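Local coordinates for iron-binding zinc finger CDGSH type domain-containing protein (Magnetospirillum magneticum, PDB 3TBN) that carries two [2Fe-2S] clusters, one in each of its CDGSH-type iron-sulfur motifs, at residues C71-A76 with D81-T86. Residues are numbered along the deposited sequence; the frame is centred on the assembly and turned at random.
Sequences CKASKA and DGTHKT. With FES (Fe2/s2 (inorganic) cluster), chain C.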
ATOM      1  N   CYS A  71      -0.417  -5.720   1.687  0.95  6.53           N
ATOM      2  CA  CYS A  71       0.686  -6.276   2.471  0.99  7.65           C
ATOM      3  C   CYS A  71       1.861  -5.309   2.571  0.93  6.65           C
ATOM      4  O   CYS A  71       2.718  -5.459   3.445  0.91  7.72           O
ATOM      5  CB  CYS A  71       1.157  -7.615   1.883  0.99  8.63           C
ATOM      6  SG  CYS A  71       2.092  -7.507   0.330  0.93  7.58           S
ATOM      7  N   LYS A  72       1.880  -4.335   1.661  0.97  6.80           N
ATOM      8  CA  LYS A  72       2.886  -3.273   1.559  0.95  7.17           C
ATOM      9  C   LYS A  72       4.247  -3.751   1.040  0.97  7.87           C
ATOM     10  O   LYS A  72       5.213  -2.989   1.036  0.91  9.80           O
ATOM     11  CB  LYS A  72       3.009  -2.500   2.879  1.00  7.83           C
ATOM     12  CG  LYS A  72       1.657  -2.064   3.456  0.99  7.34           C
ATOM     13  CD  LYS A  72       0.747  -1.435   2.404  1.00  7.45           C
ATOM     14  CE  LYS A  72      -0.581  -0.983   3.004  1.00  7.23           C
ATOM     15  NZ  LYS A  72      -1.507  -0.447   1.963  0.99  7.35           N
ATOM     16  N   ALA A  73       4.298  -4.987   0.549  0.98  7.60           N
ATOM     17  CA  ALA A  73       5.540  -5.563   0.045  0.99  8.80           C
ATOM     18  C   ALA A  73       5.574  -5.739  -1.480  0.92  8.16           C
ATOM     19  O   ALA A  73       6.539  -6.278  -2.011  0.92  9.48           O
ATOM     20  CB  ALA A  73       5.814  -6.894   0.733  0.99 11.07           C
ATOM     21  N   SER A  74       4.548  -5.287  -2.194  0.96  8.46           N
ATOM     22  CA  SER A  74       4.563  -5.386  -3.647  0.96  8.68           C
ATOM     23  C   SER A  74       5.848  -4.803  -4.221  0.96  8.88           C
ATOM     24  O   SER A  74       6.334  -3.769  -3.759  0.90  9.42           O
ATOM     25  CB  SER A  74       3.380  -4.645  -4.246  0.98  8.85           C
ATOM     26  OG  SER A  74       3.481  -4.661  -5.658  0.92  9.06           O
ATOM     27  N   LYS A  75       6.383  -5.455  -5.246  0.95  9.78           N
ATOM     28  CA  LYS A  75       7.532  -4.923  -5.966  1.00 11.77           C
ATOM     29  C   LYS A  75       7.109  -3.927  -7.046  0.90 12.20           C
ATOM     30  O   LYS A  75       7.955  -3.331  -7.711  0.86 15.01           O
ATOM     31  CB  LYS A  75       8.353  -6.058  -6.585  1.00 17.90           C
ATOM     32  CG  LYS A  75       9.275  -6.773  -5.603  0.83 27.05           C
ATOM     33  CD  LYS A  75       8.525  -7.751  -4.719  0.81 33.41           C
ATOM     34  CE  LYS A  75       9.451  -8.834  -4.170  0.70 38.65           C
ATOM     35  NZ  LYS A  75      10.340  -8.349  -3.079  0.76 45.43           N
ATOM     36  N   ALA A  76       5.799  -3.758  -7.219  0.97 11.11           N
ATOM     37  CA  ALA A  76       5.248  -2.815  -8.188  1.00 12.11           C
ATOM     38  C   ALA A  76       4.206  -1.934  -7.504  0.93 10.09           C
ATOM     39  O   ALA A  76       3.053  -1.870  -7.928  0.90 10.41           O
ATOM     40  CB  ALA A  76       4.629  -3.564  -9.354  0.99 17.03           C
ATOM     41  N   ASP A  81       1.049  -7.306  -6.710  0.97  8.14           N
ATOM     42  CA  ASP A  81       1.749  -8.100  -7.715  0.96  8.18           C
ATOM     43  C   ASP A  81       1.906  -9.554  -7.280  0.92  8.03           C
ATOM     44  O   ASP A  81       2.645 -10.320  -7.899  0.92  9.05           O
ATOM     45  CB  ASP A  81       3.113  -7.488  -8.056  0.98  9.12           C
ATOM     46  CG  ASP A  81       4.129  -7.645  -6.947  0.90  9.42           C
ATOM     47  OD1 ASP A  81       3.760  -8.095  -5.845  0.85  9.21           O
ATOM     48  OD2 ASP A  81       5.306  -7.295  -7.172  0.83 10.70           O
ATOM     49  N   GLY A  82       1.195  -9.934  -6.223  0.97  8.76           N
ATOM     50  CA  GLY A  82       1.217 -11.299  -5.727  0.97 10.00           C
ATOM     51  C   GLY A  82       2.248 -11.578  -4.646  0.98  9.60           C
ATOM     52  O   GLY A  82       2.301 -12.689  -4.123  0.94  9.88           O
ATOM     53  N   THR A  83       3.060 -10.586  -4.299  0.93  9.30           N
ATOM     54  CA  THR A  83       4.090 -10.771  -3.281  0.92  9.75           C
ATOM     55  C   THR A  83       3.487 -11.224  -1.951  0.87  9.32           C
ATOM     56  O   THR A  83       4.120 -11.958  -1.198  0.90 11.10           O
ATOM     57  CB  THR A  83       4.917  -9.490  -3.089  0.96 11.55           C
ATOM     58  OG1 THR A  83       5.612  -9.190  -4.306  0.93 11.25           O
ATOM     59  CG2 THR A  83       5.928  -9.660  -1.963  1.00 14.83           C
ATOM     60  N   HIS A  84       2.252 -10.812  -1.677  0.95  9.79           N
ATOM     61  CA  HIS A  84       1.579 -11.204  -0.438  0.97 10.15           C
ATOM     62  C   HIS A  84       1.504 -12.718  -0.268  0.95 11.46           C
ATOM     63  O   HIS A  84       1.389 -13.211   0.852  0.93 13.43           O
ATOM     64  CB  HIS A  84       0.170 -10.604  -0.379  1.00 10.50           C
ATOM     65  CG  HIS A  84      -0.772 -11.160  -1.399  0.93  9.99           C
ATOM     66  ND1 HIS A  84      -0.992 -10.557  -2.619  0.94  9.24           N
ATOM     67  CD2 HIS A  84      -1.547 -12.271  -1.383  0.94 12.10           C
ATOM     68  CE1 HIS A  84      -1.866 -11.270  -3.308  0.93 10.35           C
ATOM     69  NE2 HIS A  84      -2.218 -12.315  -2.580  0.89 11.52           N
ATOM     70  N   LYS A  85       1.576 -13.455  -1.374  1.00 12.91           N
ATOM     71  CA  LYS A  85       1.459 -14.909  -1.337  0.95 15.64           C
ATOM     72  C   LYS A  85       2.657 -15.588  -0.681  0.77 15.52           C
ATOM     73  O   LYS A  85       2.524 -16.680  -0.132  0.75 18.25           O
ATOM     74  CB  LYS A  85       1.285 -15.464  -2.752  1.00 16.61           C
ATOM     75  CG  LYS A  85       0.058 -14.935  -3.475  1.00 17.63           C
ATOM     76  CD  LYS A  85      -0.038 -15.497  -4.879  1.00 19.55           C
ATOM     77  CE  LYS A  85      -0.359 -16.983  -4.851  0.92 21.12           C
ATOM     78  NZ  LYS A  85      -0.177 -17.634  -6.173  1.00 21.45           N
ATOM     79  N   THR A  86       3.827 -14.963  -0.753  0.98 17.40           N
ATOM     80  CA  THR A  86       5.046 -15.582  -0.240  0.97 20.95           C
ATOM     81  C   THR A  86       5.635 -14.809   0.934  0.76 18.75           C
ATOM     82  O   THR A  86       6.628 -15.224   1.532  0.79 18.90           O
ATOM     83  CB  THR A  86       6.117 -15.695  -1.338  0.67 27.52           C
ATOM     84  OG1 THR A  86       6.365 -14.402  -1.899  0.74 29.54           O
ATOM     85  CG2 THR A  86       5.659 -16.643  -2.440  0.57 35.06           C
TER
HETATM   86 FE1  FES C  81      -0.670  -8.484  -3.074  0.92  7.56          FE
HETATM   87 FE2  FES C  81       0.723  -6.784  -1.469  0.87  6.54          FE
HETATM   88  S1  FES C  81      -1.408  -7.400  -1.266  0.94  7.34           S
HETATM   89  S2  FES C  81       1.438  -7.808  -3.305  0.92  7.56           S
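Cys71 SG packs 3.7 Å from His84 CB, and between them the two residues hold the two irons of one [2Fe-2S] cluster: SG binds FE2 at 2.4 Å, the histidine binds FE1 through ND1 at 2.1 Å. Cys69 joins Cys71 on its iron, Cys80 joins His84 on the other, the three-cysteine, one-histidine coordination characteristic of CDGSH proteins. At Ala73 the methyl and the carbonyl O both meet Thr83 CG2, set anti to its backbone N and so against them, 3.4 Å from Ala73 O. Ser74 OG lies 3.3 Å from Asp81 CG, but its bonds go to Ala76 N, closing an ST turn, and to Leu79 O. Lys75 gives the one hydrogen bond between the segments, N to Asp81 OD2 at 2.9 Å, arriving from above the carboxylate plane; its bent chain lays CD against Thr83 OG1. Asp81 OD1 takes Thr83 OG1 on its syn side (2.6 Å), 21° out of that plane, and Thr83 N on its anti side, 34° out, the latter bond closing an Asx turn. With an alanine here, Lys75 N and both Thr83 donors are likely to lose their acceptor, and the turn before His84 could drift. This second-shell carboxylate thus ties together the parts of one loop that carry Cys71 and His84.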